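Local coordinates for carbohydrate binding family 6 (Clostridium thermocellum, PDB 5A8C), which hydrolyses terminal alpha-L-arabinofuranosides, probably trimming arabinose side groups from plant polysaccharides, and is built as a family 43 five-bladed beta-propeller, at residues 32-37 against 82-87; 142-147 against 195-200; 172-177 against 187-192; 285-290 against 298-303. All coordinates share one frame; numbering follows the deposited sequence.

The four contacts form two pairs far apart in the chain, with centres about 29 to 34 Å apart between the pairs and contact 3 lying across the chain's centre from contacts 1 and 4. Contacts 1 and 4 join where T37 N bonds to R299 O at 2.8 Å. Contacts 2 and 3 lie about 9 Å apart between centres and share a sheet: V198 N bonds to K189 O at 2.9 Å, and V145 packs on F177. Contact 4 lies beside a bound Tris, probably from the crystallisation liquor, which may mark a pocket. The R299 side chain is about 3 Å from it and about 10 Å from the calcium ion; the Y176 side chain of contact 3 is about 9 Å from the calcium ion.

Contact 1: 32-37 against 82-87; sequences FSQRFT and WTDHGE
F32 turns its ring toward D84: with CG anti to the backbone N (chi1 -179°), CE1 comes within 3.7 Å of D84 CG. Ring and carboxylate planes stand 75° apart, and D84 OD2 lies at the ring edge, in its plane. Q34 touches the same oxygen lightly with CG, while its backbone N sits over the centre of the F32 ring. R35 carries most of the contact through a salt-bridge network. Its guanidinium meets D84 end-on and nearly coplanar, NH1 to OD2 at 2.8 Å and NH2 to OD1 at 2.8 Å, both bonds almost straight and on syn lone pairs. Its other flank meets E87 side-on: NE donates to OE2 at 2.9 Å and NH2 bends to the same oxygen, which also bonds to T72 OG1. Two carboxylates thus fix the rotation of one guanidinium. D84 OD1 also accepts from G86 N, which comes from above the carboxylate plane, closing an Asx turn. T37, on the strand, bonds to R299 through its backbone and to V301 N through OG1. S33 and F36 pack on V287 of helix 286-291. The network joins the entry to strand 36-45 with strand 83-90, the outermost strands of one four-stranded blade.

Contact 2: 142-147 against 195-200; sequences GPLVSW and ISTVGS
L144 and V145 pack against I195, S196 and T197 in a small, mainly apolar surface contact between two irregular parts of the chain, burying 159 Å² in all. The segment 142-147 belongs to the long loop that follows strand 124-129. Its partner, 195-200, comprises the turn after strand 185-190 and a short, weakly bonded strand, up to where the chain turns a corner at G199. L144 does most of the touching. Its CG is anti to the backbone N (chi1 177°), and its CD1 methyl rests on the peptide between I195 and S196, 3.5 Å from I195 O and 3.6 Å from S196 N. T197 supplies the other surface: its CG2 lies 3.7 Å from L144 O, 4.0 Å from L144 CD1 and also 4.0 Å from V145 CG2, the side chains of V145 and T197 crossing at about a right angle. L144 and V145 both face I124, a classic beta bulge. Behind them, L144 reaches V126 and M175, and V145 reaches M175 and F177, so the loop packs on strands 124-129 and 173-178, while T197 packs on I188 and L190 of strand 185-190. The polar part is a single water. It donates to L144 O at 2.7 Å and bonds to T197 OG1 at 2.8 Å, on the branch of T197 that does not meet the methyls. With no direct hydrogen bond across the segments, the contact rests on methyl packing and on this water, which links L144 O to T197 OG1.

Contact 3: 172-177 against 187-192; sequences QAYMYF and VIKLGN
V187 fits its CG2 methyl onto the ring of Y176 within the antiparallel beta hairpin of strands 173-178 and 185-190. The methyl is 3.6 Å from the Y176 ring centroid and only 12° off the ring normal, a CH-pi contact over the centre of the face. CG2 is anti to the V187 backbone N, and it also touches Y174 CB at 3.9 Å, filling the notch between the two tyrosines. On the same side of the sheet K189 lies beside Y174, its CG 3.9 Å from Y174 CE2. Q172 CG, anti to the backbone N (chi1 -176°), lies over one face of the Y174 ring near its rim; the bend at chi2 turns CD and the amide against K189 CG and CD. The face of A173, M175, I188 and L190 meets through apolar side chains: A173 CB meets L190 CB, and M175 CB touches both I188 CG2 and L190 CD2. M175 and L190 rest on V165 and A173 on V167 of strand 164-167. Toward the hairpin turn, F177 CE1 meets I188 CG2, 3.9 Å away. M175 and I188 exchange two backbone bonds, M175 N to I188 O at 2.8 Å being almost straight. At the other end, Q172 NE2 donates to A173 O at 3.0 Å.

Contact 4: 285-290 against 298-303; sequences RTVAKQ and QRNVCI
N300 reaches the first turn of helix 286-291 with its side-chain oxygen: V287 N donates to N300 OD1 at 3.1 Å, almost straight (176°), though the donor stands above the carbonyl plane. T286 N is 3.0 Å from the same OD1. Water 3 extends the polar set, accepting from A288 N at 2.9 Å and donating to both Q298 O and N300 OD1. V287 N is thus capped directly by N300 and A288 N through the water, while R285 occupies the N-cap position. The helix lies in the connection between strands 277-284 and 300-306, antiparallel neighbours in one propeller blade, and N300 bonds through its backbone to N284. Methyl groups pack against polar groups: V287 CG2 lies 3.6 Å from N300 CG, and A288 CB comes within 3.5 Å of Q298 O. The two arginines run side by side, pointing the same way, with R299 CG over the centre of the R285 guanidinium and R299 CD 3.5 Å from R285 NH2. R285 NH2 and R299 NE, like charges, are 4.1 Å apart; the R299 salt bridge to D56 probably eases this. R285 NH1 donates to N262 OD1, and N266 OD1 accepts from both arginines. R299 NH1 also bonds to the bound Tris.

Contact 1: 32-37 against 82-87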
loop_
_atom_site.group_PDB
_atom_site.type_symbol
_atom_site.label_atom_id
_atom_site.label_comp_id
_atom_site.label_asym_id
_atom_site.label_seq_id
_atom_site.Cartn_x
_atom_site.Cartn_y
_atom_site.Cartn_z
ATOM N N PHE A 32 -17.371 0.850 1.385
ATOM C CA PHE A 32 -17.257 2.314 1.355
ATOM C C PHE A 32 -17.394 2.812 -0.052
ATOM O O PHE A 32 -16.542 2.516 -0.906
ATOM C CB PHE A 32 -15.910 2.762 1.945
ATOM C CG PHE A 32 -15.740 4.242 1.967
ATOM C CD1 PHE A 32 -16.484 5.042 2.841
ATOM C CD2 PHE A 32 -14.861 4.868 1.106
ATOM C CE1 PHE A 32 -16.327 6.406 2.853
ATOM C CE2 PHE A 32 -14.706 6.237 1.123
ATOM C CZ PHE A 32 -15.432 7.019 2.001
ATOM N N SER A 33 -18.433 3.579 -0.312
ATOM C CA SER A 33 -18.683 4.058 -1.680
ATOM C C SER A 33 -18.805 5.558 -1.796
ATOM O O SER A 33 -19.098 6.043 -2.881
ATOM C CB SER A 33 -19.940 3.415 -2.287
ATOM O OG SER A 33 -21.029 3.738 -1.484
ATOM N N GLN A 34 -18.574 6.291 -0.706
ATOM C CA GLN A 34 -18.806 7.742 -0.761
ATOM C C GLN A 34 -17.965 8.444 -1.799
ATOM O O GLN A 34 -18.432 9.349 -2.490
ATOM C CB GLN A 34 -18.562 8.375 0.582
ATOM C CG GLN A 34 -19.452 7.884 1.665
ATOM C CD GLN A 34 -20.921 8.183 1.372
ATOM O OE1 GLN A 34 -21.270 9.347 1.069
ATOM N NE2 GLN A 34 -21.768 7.152 1.358
ATOM N N ARG A 35 -16.686 8.072 -1.849
ATOM C CA ARG A 35 -15.710 8.567 -2.768
ATOM C C ARG A 35 -14.897 7.372 -3.214
ATOM O O ARG A 35 -14.869 6.366 -2.519
ATOM C CB ARG A 35 -14.821 9.642 -2.112
ATOM C CG ARG A 35 -15.576 10.876 -1.667
ATOM C CD ARG A 35 -14.765 11.930 -0.934
ATOM N NE ARG A 35 -14.021 11.394 0.182
ATOM C CZ ARG A 35 -14.539 10.960 1.318
ATOM N NH1 ARG A 35 -15.838 10.989 1.569
ATOM N NH2 ARG A 35 -13.750 10.479 2.240
ATOM N N PHE A 36 -14.209 7.491 -4.354
ATOM C CA PHE A 36 -13.425 6.360 -4.858
ATOM C C PHE A 36 -12.073 6.263 -4.138
ATOM O O PHE A 36 -11.437 7.280 -3.828
ATOM C CB PHE A 36 -13.267 6.515 -6.383
ATOM C CG PHE A 36 -14.585 6.435 -7.109
ATOM C CD1 PHE A 36 -15.244 5.216 -7.182
ATOM C CD2 PHE A 36 -15.164 7.555 -7.678
ATOM C CE1 PHE A 36 -16.483 5.136 -7.809
ATOM C CE2 PHE A 36 -16.419 7.468 -8.285
ATOM C CZ PHE A 36 -17.055 6.256 -8.359
ATOM N N THR A 37 -11.669 5.022 -3.887
ATOM C CA THR A 37 -10.491 4.724 -3.066
ATOM C C THR A 37 -9.736 3.564 -3.667
ATOM O O THR A 37 -10.309 2.619 -4.220
ATOM C CB THR A 37 -10.934 4.323 -1.618
ATOM O OG1 THR A 37 -11.911 3.292 -1.609
ATOM C CG2 THR A 37 -11.437 5.552 -0.861
ATOM N N TRP A 82 -18.223 1.371 9.174
ATOM C CA TRP A 82 -17.042 2.085 8.742
ATOM C C TRP A 82 -17.269 3.574 8.866
ATOM O O TRP A 82 -18.235 4.108 8.281
ATOM C CB TRP A 82 -16.682 1.688 7.293
ATOM C CG TRP A 82 -16.258 0.256 7.188
ATOM C CD1 TRP A 82 -17.031 -0.814 6.944
ATOM C CD2 TRP A 82 -14.938 -0.260 7.416
ATOM N NE1 TRP A 82 -16.306 -1.965 7.015
ATOM C CE2 TRP A 82 -14.993 -1.652 7.257
ATOM C CE3 TRP A 82 -13.688 0.339 7.675
ATOM C CZ2 TRP A 82 -13.846 -2.480 7.378
ATOM C CZ3 TRP A 82 -12.566 -0.470 7.802
ATOM C CH2 TRP A 82 -12.670 -1.857 7.645
ATOM N N THR A 83 -16.432 4.258 9.604
ATOM C CA THR A 83 -16.486 5.699 9.738
ATOM C C THR A 83 -15.607 6.352 8.708
ATOM O O THR A 83 -14.460 5.949 8.498
ATOM C CB THR A 83 -16.019 6.109 11.141
ATOM O OG1 THR A 83 -16.861 5.457 12.103
ATOM C CG2 THR A 83 -16.041 7.584 11.334
ATOM N N ASP A 84 -16.134 7.361 8.034
ATOM C CA ASP A 84 -15.408 8.153 7.053
ATOM C C ASP A 84 -14.705 9.268 7.740
ATOM O O ASP A 84 -15.338 10.166 8.288
ATOM C CB ASP A 84 -16.430 8.669 6.051
ATOM C CG ASP A 84 -15.843 9.456 4.902
ATOM O OD1 ASP A 84 -14.607 9.580 4.793
ATOM O OD2 ASP A 84 -16.656 9.927 4.052
ATOM N N HIS A 85 -13.357 9.279 7.688
ATOM C CA HIS A 85 -12.565 10.356 8.260
ATOM C C HIS A 85 -12.144 11.402 7.247
ATOM O O HIS A 85 -11.339 12.301 7.565
ATOM C CB HIS A 85 -11.360 9.800 8.991
ATOM C CG HIS A 85 -11.710 8.822 10.064
ATOM N ND1 HIS A 85 -12.400 9.172 11.201
ATOM C CD2 HIS A 85 -11.515 7.496 10.156
ATOM C CE1 HIS A 85 -12.525 8.096 11.960
ATOM N NE2 HIS A 85 -12.024 7.051 11.354
ATOM N N GLY A 86 -12.646 11.311 5.998
ATOM C CA GLY A 86 -12.311 12.275 4.985
ATOM C C GLY A 86 -10.910 12.085 4.437
ATOM O O GLY A 86 -10.304 10.994 4.566
ATOM N N GLU A 87 -10.400 13.113 3.804
ATOM C CA GLU A 87 -9.066 13.118 3.281
ATOM C C GLU A 87 -8.161 13.737 4.319
ATOM O O GLU A 87 -8.302 14.879 4.675
ATOM C CB GLU A 87 -8.981 13.765 1.899
ATOM C CG GLU A 87 -9.404 12.828 0.749
ATOM C CD GLU A 87 -10.872 12.506 0.791
ATOM O OE1 GLU A 87 -11.675 13.447 0.590
ATOM O OE2 GLU A 87 -11.238 11.348 0.988
#

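Contact 2: 142-147 against 195-200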
loop_
_atom_site.group_PDB
_atom_site.type_symbol
_atom_site.label_atom_id
_atom_site.label_comp_id
_atom_site.label_asym_id
_atom_site.label_seq_id
_atom_site.Cartn_x
_atom_site.Cartn_y
_atom_site.Cartn_z
ATOM N N GLY A 142 11.956 18.342 0.826
ATOM C CA GLY A 142 11.936 17.554 -0.377
ATOM C C GLY A 142 11.626 16.119 -0.039
ATOM O O GLY A 142 11.324 15.778 1.108
ATOM N N PRO A 143 11.682 15.254 -1.049
ATOM C CA PRO A 143 11.355 13.834 -0.814
ATOM C C PRO A 143 12.278 13.184 0.192
ATOM O O PRO A 143 13.491 13.443 0.215
ATOM C CB PRO A 143 11.450 13.218 -2.188
ATOM C CG PRO A 143 12.113 14.183 -3.048
ATOM C CD PRO A 143 11.987 15.533 -2.465
ATOM N N LEU A 144 11.736 12.251 0.920
ATOM C CA LEU A 144 12.479 11.375 1.794
ATOM C C LEU A 144 13.406 10.467 0.955
ATOM O O LEU A 144 14.552 10.190 1.347
ATOM C CB LEU A 144 11.538 10.571 2.655
ATOM C CG LEU A 144 12.168 9.542 3.584
ATOM C CD1 LEU A 144 13.118 10.179 4.578
ATOM C CD2 LEU A 144 11.088 8.784 4.346
ATOM N N VAL A 145 12.868 9.939 -0.145
ATOM C CA VAL A 145 13.623 9.114 -1.068
ATOM C C VAL A 145 13.412 9.666 -2.478
ATOM O O VAL A 145 12.284 9.957 -2.868
ATOM C CB VAL A 145 13.152 7.626 -0.998
ATOM C CG1 VAL A 145 13.891 6.800 -2.046
ATOM C CG2 VAL A 145 13.396 7.048 0.396
ATOM N N SER A 146 14.521 9.863 -3.204
ATOM C CA SER A 146 14.483 10.518 -4.512
ATOM C C SER A 146 15.366 9.671 -5.444
ATOM O O SER A 146 16.059 8.727 -5.023
ATOM C CB SER A 146 15.077 11.965 -4.398
ATOM O OG SER A 146 16.473 11.947 -4.328
ATOM N N TRP A 147 15.353 10.081 -6.705
ATOM C CA TRP A 147 16.241 9.481 -7.675
ATOM C C TRP A 147 17.714 9.597 -7.277
ATOM O O TRP A 147 18.535 8.825 -7.771
ATOM C CB TRP A 147 16.048 10.138 -9.051
ATOM C CG TRP A 147 14.820 9.726 -9.660
ATOM C CD1 TRP A 147 13.698 10.474 -9.911
ATOM C CD2 TRP A 147 14.547 8.424 -10.130
ATOM N NE1 TRP A 147 12.725 9.693 -10.500
ATOM C CE2 TRP A 147 13.231 8.424 -10.656
ATOM C CE3 TRP A 147 15.304 7.255 -10.190
ATOM C CZ2 TRP A 147 12.681 7.310 -11.228
ATOM C CZ3 TRP A 147 14.735 6.137 -10.734
ATOM C CH2 TRP A 147 13.440 6.179 -11.265
ATOM N N ILE A 195 11.662 9.776 9.592
ATOM C CA ILE A 195 11.631 10.901 8.637
ATOM C C ILE A 195 13.010 11.149 8.042
ATOM O O ILE A 195 13.249 12.213 7.484
ATOM C CB ILE A 195 11.029 12.177 9.273
ATOM C CG1 ILE A 195 11.882 12.667 10.456
ATOM C CG2 ILE A 195 9.590 11.948 9.666
ATOM C CD1 ILE A 195 11.521 14.067 10.870
ATOM N N SER A 196 13.884 10.125 8.098
ATOM C CA SER A 196 15.230 10.179 7.593
ATOM C C SER A 196 15.595 8.804 7.115
ATOM O O SER A 196 15.027 7.807 7.583
ATOM C CB SER A 196 16.156 10.625 8.723
ATOM O OG SER A 196 16.136 9.734 9.829
ATOM N N THR A 197 16.560 8.743 6.198
ATOM C CA THR A 197 17.131 7.493 5.771
ATOM C C THR A 197 18.488 7.273 6.435
ATOM O O THR A 197 19.114 8.222 6.867
ATOM C CB THR A 197 17.243 7.434 4.242
ATOM O OG1 THR A 197 18.059 8.492 3.780
ATOM C CG2 THR A 197 15.902 7.523 3.532
ATOM N N VAL A 198 18.894 6.012 6.485
ATOM C CA VAL A 198 20.176 5.648 7.013
ATOM C C VAL A 198 20.854 4.776 5.949
ATOM O O VAL A 198 20.307 3.761 5.545
ATOM C CB VAL A 198 20.051 4.829 8.329
ATOM C CG1 VAL A 198 21.441 4.385 8.817
ATOM C CG2 VAL A 198 19.367 5.647 9.388
ATOM N N GLY A 199 22.019 5.183 5.507
ATOM C CA GLY A 199 22.769 4.375 4.548
ATOM C C GLY A 199 22.179 4.466 3.168
ATOM O O GLY A 199 21.433 5.388 2.815
ATOM N N SER A 200 22.486 3.469 2.383
ATOM C CA SER A 200 22.116 3.386 0.986
ATOM C C SER A 200 20.955 2.380 0.787
ATOM O O SER A 200 20.802 1.428 1.541
ATOM C CB SER A 200 23.319 2.961 0.174
ATOM O OG SER A 200 24.321 3.972 0.250
HETATM O O HOH W 1 16.987 10.675 2.385
#

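Contact 3: 172-177 against 187-192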
loop_
_atom_site.group_PDB
_atom_site.type_symbol
_atom_site.label_atom_id
_atom_site.label_comp_id
_atom_site.label_asym_id
_atom_site.label_seq_id
_atom_site.Cartn_x
_atom_site.Cartn_y
_atom_site.Cartn_z
ATOM N N GLN A 172 14.759 -1.812 13.694
ATOM C CA GLN A 172 15.141 -1.203 12.415
ATOM C C GLN A 172 13.907 -1.104 11.514
ATOM O O GLN A 172 13.281 -2.112 11.199
ATOM C CB GLN A 172 16.232 -2.031 11.713
ATOM C CG GLN A 172 16.727 -1.368 10.427
ATOM C CD GLN A 172 17.360 -0.048 10.701
ATOM O OE1 GLN A 172 18.455 -0.018 11.319
ATOM N NE2 GLN A 172 16.747 1.039 10.286
ATOM N N ALA A 173 13.605 0.106 11.086
ATOM C CA ALA A 173 12.601 0.345 10.048
ATOM C C ALA A 173 13.244 0.272 8.676
ATOM O O ALA A 173 14.408 0.676 8.458
ATOM C CB ALA A 173 11.963 1.715 10.235
ATOM N N TYR A 174 12.458 -0.203 7.726
ATOM C CA TYR A 174 12.813 -0.366 6.328
ATOM C C TYR A 174 11.712 0.173 5.461
ATOM O O TYR A 174 10.541 -0.051 5.754
ATOM C CB TYR A 174 13.006 -1.825 5.967
ATOM C CG TYR A 174 14.109 -2.548 6.726
ATOM C CD1 TYR A 174 13.850 -3.193 7.927
ATOM C CD2 TYR A 174 15.409 -2.616 6.229
ATOM C CE1 TYR A 174 14.821 -3.886 8.602
ATOM C CE2 TYR A 174 16.391 -3.313 6.914
ATOM C CZ TYR A 174 16.094 -3.953 8.085
ATOM O OH TYR A 174 17.096 -4.644 8.748
ATOM N N MET A 175 12.068 0.834 4.363
ATOM C CA MET A 175 11.138 1.208 3.296
ATOM C C MET A 175 11.467 0.407 2.050
ATOM O O MET A 175 12.568 0.575 1.515
ATOM C CB MET A 175 11.160 2.672 2.994
ATOM C CG MET A 175 10.203 3.044 1.861
ATOM S SD MET A 175 10.388 4.667 1.117
ATOM C CE MET A 175 9.692 5.526 2.459
ATOM N N TYR A 176 10.514 -0.378 1.591
ATOM C CA TYR A 176 10.582 -1.079 0.307
ATOM C C TYR A 176 9.862 -0.230 -0.729
ATOM O O TYR A 176 8.841 0.389 -0.403
ATOM C CB TYR A 176 9.892 -2.467 0.422
ATOM C CG TYR A 176 10.488 -3.357 1.485
ATOM C CD1 TYR A 176 10.233 -3.174 2.840
ATOM C CD2 TYR A 176 11.380 -4.400 1.146
ATOM C CE1 TYR A 176 10.809 -3.965 3.815
ATOM C CE2 TYR A 176 11.932 -5.203 2.125
ATOM C CZ TYR A 176 11.673 -4.989 3.466
ATOM O OH TYR A 176 12.179 -5.746 4.472
ATOM N N PHE A 177 10.360 -0.159 -1.959
ATOM C CA PHE A 177 9.738 0.708 -2.954
ATOM C C PHE A 177 10.219 0.271 -4.342
ATOM O O PHE A 177 11.086 -0.600 -4.465
ATOM C CB PHE A 177 10.047 2.200 -2.676
ATOM C CG PHE A 177 11.520 2.530 -2.681
ATOM C CD1 PHE A 177 12.293 2.332 -1.541
ATOM C CD2 PHE A 177 12.111 3.114 -3.775
ATOM C CE1 PHE A 177 13.653 2.686 -1.527
ATOM C CE2 PHE A 177 13.447 3.487 -3.776
ATOM C CZ PHE A 177 14.199 3.287 -2.635
ATOM N N VAL A 187 15.162 -1.320 -1.216
ATOM C CA VAL A 187 14.845 -1.212 0.192
ATOM C C VAL A 187 15.916 -0.367 0.858
ATOM O O VAL A 187 17.111 -0.534 0.606
ATOM C CB VAL A 187 14.650 -2.592 0.869
ATOM C CG1 VAL A 187 15.874 -3.513 0.710
ATOM C CG2 VAL A 187 14.262 -2.451 2.313
ATOM N N ILE A 188 15.503 0.552 1.708
ATOM C CA ILE A 188 16.418 1.425 2.438
ATOM C C ILE A 188 16.026 1.467 3.902
ATOM O O ILE A 188 14.841 1.424 4.249
ATOM C CB ILE A 188 16.462 2.827 1.822
ATOM C CG1 ILE A 188 17.677 3.652 2.343
ATOM C CG2 ILE A 188 15.147 3.587 1.999
ATOM C CD1 ILE A 188 17.960 4.881 1.509
ATOM N N LYS A 189 17.012 1.520 4.790
ATOM C CA LYS A 189 16.735 1.758 6.192
ATOM C C LYS A 189 16.257 3.161 6.455
ATOM O O LYS A 189 16.732 4.121 5.863
ATOM C CB LYS A 189 18.008 1.476 7.010
ATOM C CG LYS A 189 18.381 0.045 6.998
ATOM C CD LYS A 189 19.641 -0.228 7.841
ATOM C CE LYS A 189 20.931 0.490 7.405
ATOM N NZ LYS A 189 21.420 0.106 6.044
ATOM N N LEU A 190 15.283 3.276 7.378
ATOM C CA LEU A 190 14.875 4.559 7.935
ATOM C C LEU A 190 15.395 4.709 9.334
ATOM O O LEU A 190 15.498 3.733 10.088
ATOM C CB LEU A 190 13.349 4.714 7.935
ATOM C CG LEU A 190 12.628 4.521 6.596
ATOM C CD1 LEU A 190 11.162 4.800 6.769
ATOM C CD2 LEU A 190 13.248 5.341 5.505
ATOM N N GLY A 191 15.696 5.947 9.725
ATOM C CA GLY A 191 16.033 6.210 11.097
ATOM C C GLY A 191 14.867 5.975 12.031
ATOM O O GLY A 191 13.691 5.928 11.618
ATOM N N ASN A 192 15.173 5.887 13.329
ATOM C CA ASN A 192 14.112 5.661 14.316
ATOM C C ASN A 192 13.101 6.815 14.324
ATOM O O ASN A 192 11.955 6.582 14.713
ATOM C CB ASN A 192 14.675 5.461 15.712
ATOM C CG ASN A 192 15.378 4.099 15.886
ATOM O OD1 ASN A 192 15.319 3.227 15.010
ATOM N ND2 ASN A 192 16.015 3.923 17.010
HETATM O O HOH W 2 14.440 2.590 12.401
#

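Contact 4: 285-290 against 298-303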
loop_
_atom_site.group_PDB
_atom_site.type_symbol
_atom_site.label_atom_id
_atom_site.label_comp_id
_atom_site.label_asym_id
_atom_site.label_seq_id
_atom_site.Cartn_x
_atom_site.Cartn_y
_atom_site.Cartn_z
ATOM N N ARG A 285 -13.364 -2.446 -8.692
ATOM C CA ARG A 285 -14.111 -1.394 -9.404
ATOM C C ARG A 285 -15.608 -1.657 -9.406
ATOM O O ARG A 285 -16.299 -1.310 -10.338
ATOM C CB ARG A 285 -13.511 -1.200 -10.789
ATOM C CG ARG A 285 -12.089 -0.633 -10.730
ATOM C CD ARG A 285 -11.214 -1.062 -11.909
ATOM N NE ARG A 285 -10.049 -0.219 -12.052
ATOM C CZ ARG A 285 -8.797 -0.492 -11.655
ATOM N NH1 ARG A 285 -8.485 -1.591 -10.976
ATOM N NH2 ARG A 285 -7.851 0.358 -11.969
ATOM N N THR A 286 -16.108 -2.283 -8.310
ATOM C CA THR A 286 -17.508 -2.632 -8.248
ATOM C C THR A 286 -18.415 -1.425 -8.130
ATOM O O THR A 286 -19.549 -1.432 -8.664
ATOM C CB THR A 286 -17.779 -3.669 -7.188
ATOM O OG1 THR A 286 -19.013 -4.342 -7.505
ATOM C CG2 THR A 286 -17.815 -3.127 -5.829
ATOM N N VAL A 287 -18.029 -0.377 -7.402
ATOM C CA VAL A 287 -18.854 0.819 -7.300
ATOM C C VAL A 287 -19.047 1.471 -8.641
ATOM O O VAL A 287 -20.176 1.799 -9.063
ATOM C CB VAL A 287 -18.330 1.790 -6.221
ATOM C CG1 VAL A 287 -19.145 3.096 -6.210
ATOM C CG2 VAL A 287 -18.290 1.134 -4.845
ATOM N N ALA A 288 -17.933 1.663 -9.342
ATOM C CA ALA A 288 -18.014 2.211 -10.702
ATOM C C ALA A 288 -18.873 1.322 -11.592
ATOM O O ALA A 288 -19.707 1.828 -12.363
ATOM C CB ALA A 288 -16.624 2.359 -11.260
ATOM N N LYS A 289 -18.708 0.001 -11.522
ATOM C CA LYS A 289 -19.508 -0.894 -12.361
ATOM C C LYS A 289 -20.988 -0.709 -12.080
ATOM O O LYS A 289 -21.806 -0.581 -13.012
ATOM C CB LYS A 289 -19.113 -2.344 -12.087
ATOM C CG LYS A 289 -19.919 -3.331 -12.906
ATOM C CD LYS A 289 -19.487 -4.747 -12.703
ATOM C CE LYS A 289 -20.338 -5.777 -13.435
ATOM N NZ LYS A 289 -21.729 -5.885 -12.927
ATOM N N GLN A 290 -21.383 -0.696 -10.825
ATOM C CA GLN A 290 -22.806 -0.586 -10.512
ATOM C C GLN A 290 -23.369 0.718 -11.004
ATOM O O GLN A 290 -24.529 0.744 -11.401
ATOM C CB GLN A 290 -22.953 -0.689 -9.015
ATOM C CG GLN A 290 -22.634 -2.029 -8.367
ATOM C CD GLN A 290 -22.503 -3.204 -9.306
ATOM O OE1 GLN A 290 -21.402 -3.757 -9.444
ATOM N NE2 GLN A 290 -23.619 -3.610 -9.956
ATOM N N GLN A 298 -11.476 4.857 -11.054
ATOM C CA GLN A 298 -12.538 5.024 -10.059
ATOM C C GLN A 298 -12.708 3.712 -9.338
ATOM O O GLN A 298 -13.643 2.939 -9.576
ATOM C CB GLN A 298 -13.825 5.552 -10.670
ATOM C CG GLN A 298 -13.679 7.029 -11.079
ATOM C CD GLN A 298 -14.914 7.662 -11.670
ATOM O OE1 GLN A 298 -15.314 8.744 -11.236
ATOM N NE2 GLN A 298 -15.451 7.059 -12.719
ATOM N N ARG A 299 -11.787 3.440 -8.403
ATOM C CA ARG A 299 -11.693 2.193 -7.656
ATOM C C ARG A 299 -12.438 2.309 -6.321
ATOM O O ARG A 299 -12.810 3.394 -5.894
ATOM C CB ARG A 299 -10.228 1.837 -7.465
ATOM C CG ARG A 299 -9.527 1.481 -8.780
ATOM C CD ARG A 299 -8.033 1.518 -8.703
ATOM N NE ARG A 299 -7.521 2.881 -8.767
ATOM C CZ ARG A 299 -6.221 3.149 -8.731
ATOM N NH1 ARG A 299 -5.322 2.187 -8.849
ATOM N NH2 ARG A 299 -5.811 4.388 -8.559
ATOM N N ASN A 300 -12.593 1.168 -5.647
ATOM C CA ASN A 300 -13.095 1.168 -4.268
ATOM C C ASN A 300 -12.359 0.129 -3.452
ATOM O O ASN A 300 -12.043 -0.978 -3.929
ATOM C CB ASN A 300 -14.609 0.959 -4.201
ATOM C CG ASN A 300 -15.028 -0.355 -4.835
ATOM O OD1 ASN A 300 -15.304 -0.446 -6.025
ATOM N ND2 ASN A 300 -15.076 -1.406 -4.014
ATOM N N VAL A 301 -12.154 0.449 -2.183
ATOM C CA VAL A 301 -11.510 -0.467 -1.246
ATOM C C VAL A 301 -12.361 -1.693 -0.994
ATOM O O VAL A 301 -13.596 -1.668 -0.972
ATOM C CB VAL A 301 -11.153 0.281 0.039
ATOM C CG1 VAL A 301 -12.393 0.794 0.778
ATOM C CG2 VAL A 301 -10.282 -0.508 0.981
ATOM N N CYS A 302 -11.690 -2.814 -0.688
ATOM C CA CYS A 302 -12.237 -4.106 -0.333
ATOM C C CYS A 302 -11.449 -4.703 0.831
ATOM O O CYS A 302 -10.284 -4.368 1.015
ATOM C CB CYS A 302 -12.214 -5.071 -1.523
ATOM S SG CYS A 302 -13.184 -4.623 -2.959
ATOM N N ILE A 303 -12.051 -5.666 1.501
ATOM C CA ILE A 303 -11.398 -6.404 2.573
ATOM C C ILE A 303 -11.856 -7.836 2.563
ATOM O O ILE A 303 -13.065 -8.101 2.427
ATOM C CB ILE A 303 -11.581 -5.707 3.942
ATOM C CG1 ILE A 303 -10.747 -6.381 5.027
ATOM C CG2 ILE A 303 -13.062 -5.611 4.336
ATOM C CD1 ILE A 303 -10.699 -5.584 6.330
HETATM O O HOH W 3 -15.391 1.451 -8.066
#